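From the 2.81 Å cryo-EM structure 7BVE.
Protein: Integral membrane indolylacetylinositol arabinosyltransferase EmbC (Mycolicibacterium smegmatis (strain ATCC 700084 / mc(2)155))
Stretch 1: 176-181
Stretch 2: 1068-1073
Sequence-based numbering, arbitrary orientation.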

# COMPACT_ATOMS: atom_id res chain seq x y z
N GLY A 176 -37.95 2.34 -14.55
CA GLY A 176 -37.19 2.11 -13.34
C GLY A 176 -35.69 2.08 -13.52
O GLY A 176 -34.97 1.76 -12.58
N TYR A 177 -35.21 2.41 -14.71
CA TYR A 177 -33.79 2.40 -15.04
C TYR A 177 -33.61 3.25 -16.28
O TYR A 177 -34.57 3.48 -17.03
CB TYR A 177 -33.28 0.97 -15.25
CG TYR A 177 -31.80 0.83 -15.52
CD1 TYR A 177 -30.88 1.06 -14.51
CD2 TYR A 177 -31.34 0.42 -16.76
CE1 TYR A 177 -29.53 0.92 -14.75
CE2 TYR A 177 -29.99 0.28 -17.00
CZ TYR A 177 -29.09 0.53 -15.99
OH TYR A 177 -27.74 0.38 -16.23
N ASP A 178 -32.40 3.75 -16.48
CA ASP A 178 -32.10 4.65 -17.58
C ASP A 178 -31.67 3.80 -18.77
O ASP A 178 -30.51 3.38 -18.89
CB ASP A 178 -31.04 5.67 -17.16
CG ASP A 178 -31.02 6.89 -18.04
OD1 ASP A 178 -31.73 6.91 -19.06
OD2 ASP A 178 -30.34 7.87 -17.68
N PHE A 179 -32.62 3.52 -19.67
CA PHE A 179 -32.39 2.68 -20.83
C PHE A 179 -32.14 3.48 -22.09
O PHE A 179 -32.60 3.08 -23.17
CB PHE A 179 -33.57 1.74 -21.08
CG PHE A 179 -33.74 0.66 -20.06
CD1 PHE A 179 -32.92 -0.45 -20.07
CD2 PHE A 179 -34.75 0.74 -19.12
CE1 PHE A 179 -33.08 -1.44 -19.14
CE2 PHE A 179 -34.91 -0.25 -18.19
CZ PHE A 179 -34.08 -1.34 -18.20
N ARG A 180 -31.48 4.61 -22.00
CA ARG A 180 -31.21 5.36 -23.21
C ARG A 180 -30.07 4.71 -23.99
O ARG A 180 -29.08 4.30 -23.39
CB ARG A 180 -30.88 6.81 -22.89
CG ARG A 180 -32.10 7.62 -22.55
CD ARG A 180 -31.79 9.07 -22.31
NE ARG A 180 -31.13 9.30 -21.04
CZ ARG A 180 -30.68 10.49 -20.65
NH1 ARG A 180 -30.10 10.62 -19.48
NH2 ARG A 180 -30.83 11.54 -21.44
N PRO A 181 -30.20 4.57 -25.30
CA PRO A 181 -29.15 3.93 -26.08
C PRO A 181 -28.02 4.89 -26.43
O PRO A 181 -28.22 6.10 -26.54
CB PRO A 181 -29.89 3.48 -27.34
CG PRO A 181 -30.98 4.43 -27.48
CD PRO A 181 -31.42 4.78 -26.10
N PRO A 1068 -31.87 20.28 -18.67
CA PRO A 1068 -32.77 19.55 -19.57
C PRO A 1068 -33.13 18.13 -19.15
O PRO A 1068 -34.27 17.70 -19.31
CB PRO A 1068 -32.00 19.54 -20.89
CG PRO A 1068 -30.59 19.61 -20.49
CD PRO A 1068 -30.53 20.45 -19.25
N ALA A 1069 -32.16 17.39 -18.61
CA ALA A 1069 -32.28 15.96 -18.41
C ALA A 1069 -31.19 15.54 -17.43
O ALA A 1069 -30.19 16.25 -17.28
CB ALA A 1069 -32.13 15.21 -19.74
N PRO A 1070 -31.36 14.42 -16.74
CA PRO A 1070 -30.30 13.95 -15.84
C PRO A 1070 -29.08 13.48 -16.62
O PRO A 1070 -29.12 13.20 -17.81
CB PRO A 1070 -30.95 12.80 -15.09
CG PRO A 1070 -32.38 13.07 -15.16
CD PRO A 1070 -32.61 13.67 -16.50
N LEU A 1071 -27.96 13.42 -15.91
CA LEU A 1071 -26.70 12.95 -16.47
C LEU A 1071 -26.59 11.46 -16.21
O LEU A 1071 -26.54 11.04 -15.05
CB LEU A 1071 -25.53 13.71 -15.87
CG LEU A 1071 -25.38 15.18 -16.28
CD1 LEU A 1071 -24.35 15.86 -15.41
CD2 LEU A 1071 -24.96 15.26 -17.72
N ARG A 1072 -26.58 10.66 -17.27
CA ARG A 1072 -26.55 9.21 -17.14
C ARG A 1072 -25.13 8.74 -16.88
O ARG A 1072 -24.24 8.99 -17.69
CB ARG A 1072 -27.08 8.53 -18.39
CG ARG A 1072 -27.20 7.05 -18.19
CD ARG A 1072 -27.50 6.29 -19.45
NE ARG A 1072 -27.78 4.90 -19.13
CZ ARG A 1072 -26.86 3.97 -18.92
NH1 ARG A 1072 -25.57 4.27 -19.00
NH2 ARG A 1072 -27.22 2.74 -18.62
N LEU A 1073 -24.92 8.05 -15.77
CA LEU A 1073 -23.61 7.51 -15.44
C LEU A 1073 -23.58 6.03 -15.78
O LEU A 1073 -24.50 5.29 -15.41
CB LEU A 1073 -23.25 7.76 -13.97
CG LEU A 1073 -23.89 7.09 -12.76
CD1 LEU A 1073 -22.96 7.25 -11.58
CD2 LEU A 1073 -25.24 7.69 -12.43

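Two irregular segments, almost nine hundred residues apart in sequence, meet here through two arginines, each reaching a backbone carbonyl of the other segment. Gly-176 makes no contact; its positive phi of 85° suits glycine, since a CB would be jammed against the preceding carbonyl oxygen. Tyr-177 points its CA-to-CB bond sideways, but its long side chain brings the hydroxyl close: Tyr-177 OH lies 3.4 Å from Arg-1072 NH2, at an angle too poor for a hydrogen bond.

Asp-178 serves the contact twice. Its carbonyl oxygen accepts a hydrogen bond from Arg-1072 NE (NE to O 3.1 Å, 161°) and a weak one from Arg-1072 NH2 (NH2 to O 3.4 Å). The oxygen sits at the guanidinium edge, near its plane, where the N-H groups point. The carboxylate, meanwhile, holds Arg-180 of its own segment in a salt bridge, with NE 3.2 Å from OD1 and NH1 3.3 Å from OD2, a two-point match that fits the forked shapes of both groups.

Phe-179 turns away. Arg-180, long enough to span the gap, also donates from NH1 to Pro-1070 O (3.2 Å, 159°); a proline, lacking an amide hydrogen, can still offer its carbonyl. The small Ala-1069 packs nearby, its CB 4.2 Å from Arg-180 NH2. Pro-181 points away, beyond the contact.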